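Local coordinates for StiE protein (Stigmatella aurantiaca, PDB 6ECX) that supplies the O-methyltransferase domain of a polyketide synthase, binding S-adenosylmethionine as methyl donor for O-methylation during polyketide assembly, at residues F81-F95 with F153-A166. Residues are numbered along the deposited sequence; the frame is centred on the assembly and turned at random.
Sequences FRAVDLSAIKNVMDF and FPGMYDLVLGFEVA. With SAM (S-adenosylmethionine), chain B.
L161 N donates to M93 O at 2.7 Å, and M93 N donates to L159 O at 2.9 Å. These bonds join parallel strands 91-94 and 159-163, central neighbours in the Rossmann-like sheet of a SAM-dependent methyltransferase. F95 N extends the ladder to L161 O. At the other end the chain turns a corner at D158, and N91 O accepts from both D158 N and L159 N. The D158 carboxylate reaches back, its OD2 taking K90 N at 2.8 Å through the anti lone pair. A water ties D158 OD1 to N91 ND2 and M156 O. Another links D94 OD1, which also accepts from G96 N, to F163 N. Where the strands end, F163 O accepts a hydrogen bond from the amino nitrogen of SAM, while F95 O is hydrogen-bonded to S148 OG.

On one face of the sheet, L159 CD2 meets F81, V84 and L86. F81 CE2 approaches the edge of the F163 ring at CZ, 3.7 Å away. On the other face, M93 lies against two rings. Its CB sits over the centre of Y157, and CG over F153, offset toward the rim. With CG between its backbone N and carbonyl carbon (chi1 62°), F95 lays one face of its ring over G162 CA, 3.4 Å from CZ.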
ATOM      1  N   PHE A  81      -9.276   3.769   3.293  1.00 38.60           N
ATOM      2  CA  PHE A  81      -9.853   5.107   3.219  1.00 38.07           C
ATOM      3  C   PHE A  81     -10.937   5.334   4.266  1.00 41.18           C
ATOM      4  O   PHE A  81     -11.687   6.298   4.151  1.00 40.18           O
ATOM      5  CB  PHE A  81     -10.447   5.353   1.829  1.00 38.89           C
ATOM      6  CG  PHE A  81      -9.434   5.699   0.775  1.00 44.85           C
ATOM      7  CD1 PHE A  81      -9.132   7.024   0.492  1.00 46.98           C
ATOM      8  CD2 PHE A  81      -8.818   4.698   0.036  1.00 43.34           C
ATOM      9  CE1 PHE A  81      -8.212   7.342  -0.500  1.00 49.42           C
ATOM     10  CE2 PHE A  81      -7.907   5.003  -0.957  1.00 45.73           C
ATOM     11  CZ  PHE A  81      -7.596   6.318  -1.230  1.00 47.04           C
ATOM     12  N   ARG A  82     -11.047   4.448   5.268  1.00 38.09           N
ATOM     13  CA  ARG A  82     -12.187   4.445   6.181  1.00 37.00           C
ATOM     14  C   ARG A  82     -12.458   5.807   6.812  1.00 41.89           C
ATOM     15  O   ARG A  82     -13.615   6.142   7.100  1.00 41.86           O
ATOM     16  CB  ARG A  82     -11.958   3.407   7.291  1.00 41.92           C
ATOM     17  CG  ARG A  82     -10.712   3.701   8.158  1.00 39.97           C
ATOM     18  CD  ARG A  82     -10.321   2.443   8.953  1.00 40.34           C
ATOM     19  NE  ARG A  82      -9.097   2.651   9.731  1.00 41.73           N
ATOM     20  CZ  ARG A  82      -7.864   2.535   9.236  1.00 42.57           C
ATOM     21  NH1 ARG A  82      -7.674   2.207   7.958  1.00 39.29           N
ATOM     22  NH2 ARG A  82      -6.814   2.741  10.021  1.00 38.16           N
ATOM     23  N   ALA A  83     -11.425   6.582   7.080  1.00 38.14           N
ATOM     24  CA  ALA A  83     -11.594   7.805   7.849  1.00 40.21           C
ATOM     25  C   ALA A  83     -11.549   9.056   6.988  1.00 42.74           C
ATOM     26  O   ALA A  83     -11.765  10.150   7.516  1.00 46.93           O
ATOM     27  CB  ALA A  83     -10.522   7.899   8.941  1.00 37.50           C
ATOM     28  N   VAL A  84     -11.313   8.925   5.674  1.00 36.18           N
ATOM     29  CA  VAL A  84     -11.087  10.080   4.802  1.00 33.62           C
ATOM     30  C   VAL A  84     -12.416  10.577   4.250  1.00 40.56           C
ATOM     31  O   VAL A  84     -13.231   9.796   3.743  1.00 42.67           O
ATOM     32  CB  VAL A  84     -10.127   9.729   3.655  1.00 36.67           C
ATOM     33  CG1 VAL A  84      -9.932  10.926   2.738  1.00 40.64           C
ATOM     34  CG2 VAL A  84      -8.789   9.202   4.188  1.00 36.95           C
ATOM     35  N   ASP A  85     -12.631  11.883   4.330  1.00 41.70           N
ATOM     36  CA  ASP A  85     -13.784  12.530   3.710  1.00 39.15           C
ATOM     37  C   ASP A  85     -13.272  13.209   2.448  1.00 44.33           C
ATOM     38  O   ASP A  85     -12.736  14.319   2.503  1.00 41.22           O
ATOM     39  CB  ASP A  85     -14.433  13.534   4.662  1.00 40.22           C
ATOM     40  CG  ASP A  85     -15.634  14.250   4.039  1.00 50.42           C
ATOM     41  OD1 ASP A  85     -15.937  14.015   2.846  1.00 50.19           O
ATOM     42  OD2 ASP A  85     -16.291  15.050   4.755  1.00 52.15           O
ATOM     43  N   LEU A  86     -13.439  12.551   1.304  1.00 44.29           N
ATOM     44  CA  LEU A  86     -12.886  13.125   0.077  1.00 44.95           C
ATOM     45  C   LEU A  86     -13.551  14.450  -0.307  1.00 39.07           C
ATOM     46  O   LEU A  86     -12.917  15.283  -0.964  1.00 44.95           O
ATOM     47  CB  LEU A  86     -13.004  12.117  -1.063  1.00 47.32           C
ATOM     48  CG  LEU A  86     -12.067  10.915  -0.861  1.00 50.87           C
ATOM     49  CD1 LEU A  86     -12.440   9.761  -1.777  1.00 61.09           C
ATOM     50  CD2 LEU A  86     -10.599  11.310  -1.051  1.00 41.22           C
ATOM     51  N   SER A  87     -14.786  14.701   0.130  1.00 43.24           N
ATOM     52  CA  SER A  87     -15.404  15.968  -0.234  1.00 46.91           C
ATOM     53  C   SER A  87     -14.677  17.151   0.389  1.00 50.02           C
ATOM     54  O   SER A  87     -14.810  18.279  -0.108  1.00 51.45           O
ATOM     55  CB  SER A  87     -16.891  15.992   0.167  1.00 51.00           C
ATOM     56  OG  SER A  87     -17.023  16.058   1.575  1.00 56.51           O
ATOM     57  N   ALA A  88     -13.913  16.915   1.461  1.00 45.83           N
ATOM     58  CA  ALA A  88     -13.256  17.980   2.210  1.00 48.09           C
ATOM     59  C   ALA A  88     -11.838  18.243   1.728  1.00 48.58           C
ATOM     60  O   ALA A  88     -11.254  19.283   2.056  1.00 48.69           O
ATOM     61  CB  ALA A  88     -13.221  17.615   3.700  1.00 42.62           C
ATOM     62  N   ILE A  89     -11.294  17.346   0.975  1.00 43.41           N
ATOM     63  CA  ILE A  89      -9.907  17.372   0.537  1.00 41.24           C
ATOM     64  C   ILE A  89      -9.834  18.007  -0.842  1.00 45.86           C
ATOM     65  O   ILE A  89     -10.785  17.932  -1.631  1.00 42.55           O
ATOM     66  CB  ILE A  89      -9.385  15.922   0.580  1.00 43.80           C
ATOM     67  CG1 ILE A  89      -9.010  15.596   2.038  1.00 41.59           C
ATOM     68  CG2 ILE A  89      -8.252  15.648  -0.413  1.00 43.34           C
ATOM     69  CD1 ILE A  89      -8.923  14.142   2.297  1.00 53.04           C
ATOM     70  N   LYS A  90      -8.715  18.678  -1.125  1.00 43.57           N
ATOM     71  CA  LYS A  90      -8.472  19.254  -2.436  1.00 48.11           C
ATOM     72  C   LYS A  90      -7.374  18.537  -3.211  1.00 46.57           C
ATOM     73  O   LYS A  90      -7.597  18.159  -4.363  1.00 44.09           O
ATOM     74  CB  LYS A  90      -8.120  20.739  -2.307  1.00 50.06           C
ATOM     75  CG  LYS A  90      -7.896  21.422  -3.648  1.00 53.54           C
ATOM     76  CD  LYS A  90      -9.087  21.216  -4.577  1.00 59.25           C
ATOM     77  CE  LYS A  90      -8.997  22.082  -5.824  1.00 66.84           C
ATOM     78  NZ  LYS A  90     -10.310  22.098  -6.534  1.00 78.91           N
ATOM     79  N   ASN A  91      -6.198  18.328  -2.602  1.00 39.21           N
ATOM     80  CA  ASN A  91      -4.996  17.902  -3.318  1.00 40.13           C
ATOM     81  C   ASN A  91      -4.492  16.581  -2.749  1.00 42.52           C
ATOM     82  O   ASN A  91      -4.411  16.433  -1.525  1.00 34.67           O
ATOM     83  CB  ASN A  91      -3.903  18.975  -3.187  1.00 42.49           C
ATOM     84  CG  ASN A  91      -4.357  20.338  -3.722  1.00 51.13           C
ATOM     85  OD1 ASN A  91      -4.612  20.480  -4.911  1.00 50.30           O
ATOM     86  ND2 ASN A  91      -4.467  21.331  -2.838  1.00 59.01           N
ATOM     87  N   VAL A  92      -4.121  15.645  -3.642  1.00 35.55           N
ATOM     88  CA  VAL A  92      -3.715  14.284  -3.288  1.00 36.12           C
ATOM     89  C   VAL A  92      -2.340  13.999  -3.889  1.00 41.72           C
ATOM     90  O   VAL A  92      -2.076  14.346  -5.045  1.00 40.40           O
ATOM     91  CB  VAL A  92      -4.734  13.229  -3.797  1.00 37.92           C
ATOM     92  CG1 VAL A  92      -4.320  11.781  -3.369  1.00 37.37           C
ATOM     93  CG2 VAL A  92      -6.171  13.563  -3.348  1.00 38.98           C
ATOM     94  N   MET A  93      -1.470  13.348  -3.115  1.00 38.20           N
ATOM     95  CA  MET A  93      -0.167  12.880  -3.600  1.00 34.76           C
ATOM     96  C   MET A  93      -0.076  11.372  -3.417  1.00 40.99           C
ATOM     97  O   MET A  93      -0.268  10.878  -2.302  1.00 36.96           O
ATOM     98  CB  MET A  93       0.979  13.553  -2.838  1.00 32.47           C
ATOM     99  CG  MET A  93       2.380  13.140  -3.279  1.00 36.92           C
ATOM    100  SD  MET A  93       2.759  13.866  -4.901  1.00 43.50           S
ATOM    101  CE  MET A  93       3.558  12.439  -5.680  1.00 37.12           C
ATOM    102  N   ASP A  94       0.247  10.638  -4.500  1.00 39.87           N
ATOM    103  CA  ASP A  94       0.497   9.191  -4.437  1.00 39.80           C
ATOM    104  C   ASP A  94       1.982   8.969  -4.662  1.00 41.74           C
ATOM    105  O   ASP A  94       2.466   9.114  -5.795  1.00 47.79           O
ATOM    106  CB  ASP A  94      -0.322   8.444  -5.492  1.00 45.10           C
ATOM    107  CG  ASP A  94      -0.160   6.920  -5.413  1.00 43.86           C
ATOM    108  OD1 ASP A  94       0.847   6.416  -4.866  1.00 47.18           O
ATOM    109  OD2 ASP A  94      -1.066   6.215  -5.915  1.00 47.84           O
ATOM    110  N   PHE A  95       2.730   8.623  -3.605  1.00 43.11           N
ATOM    111  CA  PHE A  95       4.176   8.636  -3.782  1.00 44.60           C
ATOM    112  C   PHE A  95       4.741   7.325  -4.324  1.00 47.22           C
ATOM    113  O   PHE A  95       5.962   7.193  -4.429  1.00 48.46           O
ATOM    114  CB  PHE A  95       4.897   9.069  -2.493  1.00 44.59           C
ATOM    115  CG  PHE A  95       4.699   8.173  -1.304  1.00 42.91           C
ATOM    116  CD1 PHE A  95       5.505   7.068  -1.113  1.00 43.61           C
ATOM    117  CD2 PHE A  95       3.772   8.497  -0.324  1.00 38.25           C
ATOM    118  CE1 PHE A  95       5.369   6.270   0.014  1.00 45.32           C
ATOM    119  CE2 PHE A  95       3.635   7.712   0.819  1.00 41.32           C
ATOM    120  CZ  PHE A  95       4.427   6.598   0.986  1.00 43.06           C
ATOM    121  N   PHE A 153       8.044  16.494  -3.600  1.00 48.92           N
ATOM    122  CA  PHE A 153       6.708  16.457  -4.162  1.00 51.23           C
ATOM    123  C   PHE A 153       6.365  17.837  -4.730  1.00 51.41           C
ATOM    124  O   PHE A 153       6.879  18.856  -4.256  1.00 48.26           O
ATOM    125  CB  PHE A 153       5.705  16.029  -3.094  1.00 42.30           C
ATOM    126  CG  PHE A 153       5.970  14.657  -2.539  1.00 41.79           C
ATOM    127  CD1 PHE A 153       6.270  13.595  -3.388  1.00 48.68           C
ATOM    128  CD2 PHE A 153       5.943  14.427  -1.160  1.00 43.62           C
ATOM    129  CE1 PHE A 153       6.521  12.318  -2.875  1.00 44.53           C
ATOM    130  CE2 PHE A 153       6.193  13.164  -0.647  1.00 43.09           C
ATOM    131  CZ  PHE A 153       6.476  12.101  -1.507  1.00 43.54           C
ATOM    132  N   PRO A 154       5.548  17.901  -5.786  1.00 47.57           N
ATOM    133  CA  PRO A 154       5.379  19.147  -6.544  1.00 53.39           C
ATOM    134  C   PRO A 154       4.169  19.969  -6.116  1.00 67.47           C
ATOM    135  O   PRO A 154       3.358  20.396  -6.946  1.00 81.90           O
ATOM    136  CB  PRO A 154       5.232  18.646  -7.981  1.00 49.98           C
ATOM    137  CG  PRO A 154       4.518  17.343  -7.833  1.00 46.21           C
ATOM    138  CD  PRO A 154       4.966  16.748  -6.505  1.00 43.91           C
ATOM    139  N   GLY A 155       4.030  20.195  -4.817  1.00 57.26           N
ATOM    140  CA  GLY A 155       2.900  20.950  -4.321  1.00 47.38           C
ATOM    141  C   GLY A 155       2.698  20.723  -2.835  1.00 49.83           C
ATOM    142  O   GLY A 155       3.524  20.105  -2.156  1.00 43.01           O
ATOM    143  N   MET A 156       1.559  21.215  -2.358  0.53 46.92           N
ATOM    144  CA  MET A 156       1.167  21.116  -0.959  0.53 44.89           C
ATOM    145  C   MET A 156      -0.155  20.359  -0.906  0.53 44.75           C
ATOM    146  O   MET A 156      -1.132  20.773  -1.540  0.53 45.11           O
ATOM    147  CB  MET A 156       1.049  22.514  -0.342  0.53 43.72           C
ATOM    148  CG  MET A 156       0.751  22.530   1.141  0.53 40.65           C
ATOM    149  SD  MET A 156       2.038  21.733   2.129  0.53 47.00           S
ATOM    150  CE  MET A 156       3.419  22.838   1.852  0.53 50.02           C
ATOM    151  N   TYR A 157      -0.184  19.249  -0.165  1.00 37.92           N
ATOM    152  CA  TYR A 157      -1.257  18.270  -0.274  1.00 35.27           C
ATOM    153  C   TYR A 157      -2.077  18.177   1.006  1.00 38.05           C
ATOM    154  O   TYR A 157      -1.625  18.532   2.098  1.00 37.73           O
ATOM    155  CB  TYR A 157      -0.671  16.894  -0.642  1.00 35.77           C
ATOM    156  CG  TYR A 157       0.061  16.987  -1.959  1.00 36.53           C
ATOM    157  CD1 TYR A 157      -0.637  16.930  -3.163  1.00 36.24           C
ATOM    158  CD2 TYR A 157       1.428  17.231  -2.001  1.00 38.03           C
ATOM    159  CE1 TYR A 157       0.016  17.085  -4.396  1.00 38.76           C
ATOM    160  CE2 TYR A 157       2.093  17.376  -3.223  1.00 39.70           C
ATOM    161  CZ  TYR A 157       1.383  17.283  -4.409  1.00 42.40           C
ATOM    162  OH  TYR A 157       2.041  17.422  -5.604  1.00 40.17           O
ATOM    163  N   ASP A 158      -3.316  17.710   0.837  1.00 36.48           N
ATOM    164  CA  ASP A 158      -4.220  17.408   1.935  1.00 33.40           C
ATOM    165  C   ASP A 158      -4.247  15.939   2.276  1.00 34.66           C
ATOM    166  O   ASP A 158      -4.535  15.579   3.423  1.00 34.84           O
ATOM    167  CB  ASP A 158      -5.641  17.841   1.573  1.00 38.70           C
ATOM    168  CG  ASP A 158      -5.731  19.315   1.243  1.00 37.01           C
ATOM    169  OD1 ASP A 158      -4.950  20.097   1.807  1.00 38.14           O
ATOM    170  OD2 ASP A 158      -6.584  19.678   0.421  1.00 41.91           O
ATOM    171  N   LEU A 159      -3.914  15.078   1.309  1.00 34.78           N
ATOM    172  CA  LEU A 159      -3.946  13.633   1.501  1.00 35.14           C
ATOM    173  C   LEU A 159      -2.765  13.046   0.750  1.00 38.04           C
ATOM    174  O   LEU A 159      -2.489  13.464  -0.381  1.00 35.87           O
ATOM    175  CB  LEU A 159      -5.267  13.032   0.985  1.00 34.94           C
ATOM    176  CG  LEU A 159      -5.410  11.508   0.827  1.00 41.04           C
ATOM    177  CD1 LEU A 159      -5.436  10.826   2.197  1.00 36.22           C
ATOM    178  CD2 LEU A 159      -6.710  11.172   0.060  1.00 39.92           C
ATOM    179  N   VAL A 160      -2.044  12.117   1.393  1.00 38.16           N
ATOM    180  CA  VAL A 160      -0.900  11.427   0.793  1.00 36.14           C
ATOM    181  C   VAL A 160      -1.138   9.921   0.874  1.00 43.93           C
ATOM    182  O   VAL A 160      -1.558   9.407   1.914  1.00 38.33           O
ATOM    183  CB  VAL A 160       0.431  11.806   1.479  1.00 37.61           C
ATOM    184  CG1 VAL A 160       1.611  11.012   0.879  1.00 32.41           C
ATOM    185  CG2 VAL A 160       0.729  13.301   1.349  1.00 37.94           C
ATOM    186  N   LEU A 161      -0.866   9.213  -0.229  1.00 38.96           N
ATOM    187  CA  LEU A 161      -1.121   7.783  -0.348  1.00 37.65           C
ATOM    188  C   LEU A 161       0.209   7.057  -0.528  1.00 41.80           C
ATOM    189  O   LEU A 161       1.044   7.469  -1.353  1.00 42.76           O
ATOM    190  CB  LEU A 161      -2.027   7.440  -1.551  1.00 38.32           C
ATOM    191  CG  LEU A 161      -3.277   8.242  -1.887  1.00 45.95           C
ATOM    192  CD1 LEU A 161      -3.959   7.669  -3.134  1.00 46.43           C
ATOM    193  CD2 LEU A 161      -4.243   8.229  -0.727  1.00 43.54           C
ATOM    194  N   GLY A 162       0.389   5.970   0.221  1.00 38.53           N
ATOM    195  CA  GLY A 162       1.530   5.084   0.010  1.00 35.82           C
ATOM    196  C   GLY A 162       1.097   3.661   0.273  1.00 43.57           C
ATOM    197  O   GLY A 162       1.175   3.189   1.411  1.00 39.20           O
ATOM    198  N   PHE A 163       0.619   2.966  -0.760  1.00 44.52           N
ATOM    199  CA  PHE A 163       0.142   1.595  -0.623  1.00 50.03           C
ATOM    200  C   PHE A 163       1.262   0.676  -1.099  1.00 51.82           C
ATOM    201  O   PHE A 163       1.550   0.610  -2.301  1.00 50.79           O
ATOM    202  CB  PHE A 163      -1.153   1.368  -1.407  1.00 48.31           C
ATOM    203  CG  PHE A 163      -2.265   2.354  -1.057  1.00 47.70           C
ATOM    204  CD1 PHE A 163      -2.315   2.966   0.203  1.00 47.89           C
ATOM    205  CD2 PHE A 163      -3.249   2.677  -1.995  1.00 48.29           C
ATOM    206  CE1 PHE A 163      -3.325   3.877   0.518  1.00 43.52           C
ATOM    207  CE2 PHE A 163      -4.268   3.582  -1.690  1.00 49.90           C
ATOM    208  CZ  PHE A 163      -4.301   4.189  -0.422  1.00 41.97           C
ATOM    209  N   GLU A 164       1.903   0.001  -0.151  1.00 48.68           N
ATOM    210  CA  GLU A 164       3.025  -0.900  -0.415  1.00 60.34           C
ATOM    211  C   GLU A 164       4.150  -0.183  -1.167  1.00 61.63           C
ATOM    212  O   GLU A 164       4.653  -0.658  -2.188  1.00 60.59           O
ATOM    213  CB  GLU A 164       2.555  -2.137  -1.179  1.00 58.82           C
ATOM    214  CG  GLU A 164       1.569  -3.013  -0.436  1.00 59.13           C
ATOM    215  CD  GLU A 164       1.208  -4.273  -1.217  1.00 75.61           C
ATOM    216  OE1 GLU A 164       0.171  -4.894  -0.905  1.00 78.94           O
ATOM    217  OE2 GLU A 164       1.967  -4.641  -2.142  1.00 82.58           O
ATOM    218  N   VAL A 165       4.540   0.984  -0.652  1.00 50.13           N
ATOM    219  CA  VAL A 165       5.571   1.800  -1.291  1.00 51.76           C
ATOM    220  C   VAL A 165       6.703   2.096  -0.315  1.00 52.58           C
ATOM    221  O   VAL A 165       7.876   1.836  -0.605  1.00 54.88           O
ATOM    222  CB  VAL A 165       4.987   3.119  -1.836  1.00 60.43           C
ATOM    223  CG1 VAL A 165       6.076   3.896  -2.561  1.00 67.00           C
ATOM    224  CG2 VAL A 165       3.793   2.855  -2.741  1.00 55.57           C
ATOM    225  N   ALA A 166       6.358   2.663   0.843  1.00 45.29           N
ATOM    226  CA  ALA A 166       7.383   3.084   1.798  1.00 49.21           C
ATOM    227  C   ALA A 166       8.326   1.940   2.147  1.00 57.83           C
ATOM    228  O   ALA A 166       9.528   2.156   2.348  1.00 61.94           O
ATOM    229  CB  ALA A 166       6.727   3.654   3.066  1.00 51.69           C
TER
HETATM  230  N   SAM B1301       0.508   1.922  -4.968  1.00 59.92           N
HETATM  231  CA  SAM B1301       0.331   1.169  -6.203  1.00 68.71           C
HETATM  232  C   SAM B1301      -0.788   0.146  -6.059  1.00 81.70           C
HETATM  233  O   SAM B1301      -1.220  -0.112  -4.939  1.00 85.24           O
HETATM  234  OXT SAM B1301      -1.284  -0.434  -7.030  1.00 81.46           O
HETATM  235  CB  SAM B1301       1.630   0.483  -6.587  1.00 64.93           C
HETATM  236  CG  SAM B1301       2.273  -0.330  -5.472  1.00 64.36           C
HETATM  237  SD  SAM B1301       3.691  -1.258  -6.114  1.00 60.79           S
HETATM  238  CE  SAM B1301       3.662  -2.715  -5.038  1.00 61.22           C
HETATM  239  C5' SAM B1301       5.100  -0.261  -5.566  1.00 41.71           C
HETATM  240  C4' SAM B1301       5.219   1.062  -6.327  1.00 51.82           C
HETATM  241  O4' SAM B1301       6.126   1.962  -5.707  1.00 50.78           O
HETATM  242  C3' SAM B1301       5.694   0.941  -7.771  1.00 63.24           C
HETATM  243  O3' SAM B1301       4.831   1.766  -8.534  1.00 57.42           O
HETATM  244  C2' SAM B1301       7.089   1.554  -7.777  1.00 60.11           C
HETATM  245  O2' SAM B1301       7.445   2.182  -8.993  1.00 55.81           O
HETATM  246  C1' SAM B1301       6.940   2.595  -6.677  1.00 53.35           C
HETATM  247  N9  SAM B1301       8.193   3.059  -6.048  1.00 52.12           N
HETATM  248  C8  SAM B1301       9.137   2.272  -5.435  1.00 52.72           C
HETATM  249  N7  SAM B1301      10.117   3.077  -4.949  1.00 48.68           N
HETATM  250  C5  SAM B1301       9.822   4.362  -5.248  1.00 44.03           C
HETATM  251  C6  SAM B1301      10.465   5.560  -4.997  1.00 45.29           C
HETATM  252  N6  SAM B1301      11.624   5.592  -4.340  1.00 54.74           N
HETATM  253  N1  SAM B1301       9.903   6.750  -5.431  1.00 56.71           N
HETATM  254  C2  SAM B1301       8.702   6.747  -6.102  1.00 46.87           C
HETATM  255  N3  SAM B1301       8.069   5.547  -6.344  1.00 48.39           N
HETATM  256  C4  SAM B1301       8.611   4.369  -5.934  1.00 50.01           C
HETATM  257  O   HOH W   1      -3.646  21.441  -0.238  1.00 50.27           O
HETATM  258  O   HOH W   2       0.226   4.406  -3.165  1.00 50.16           O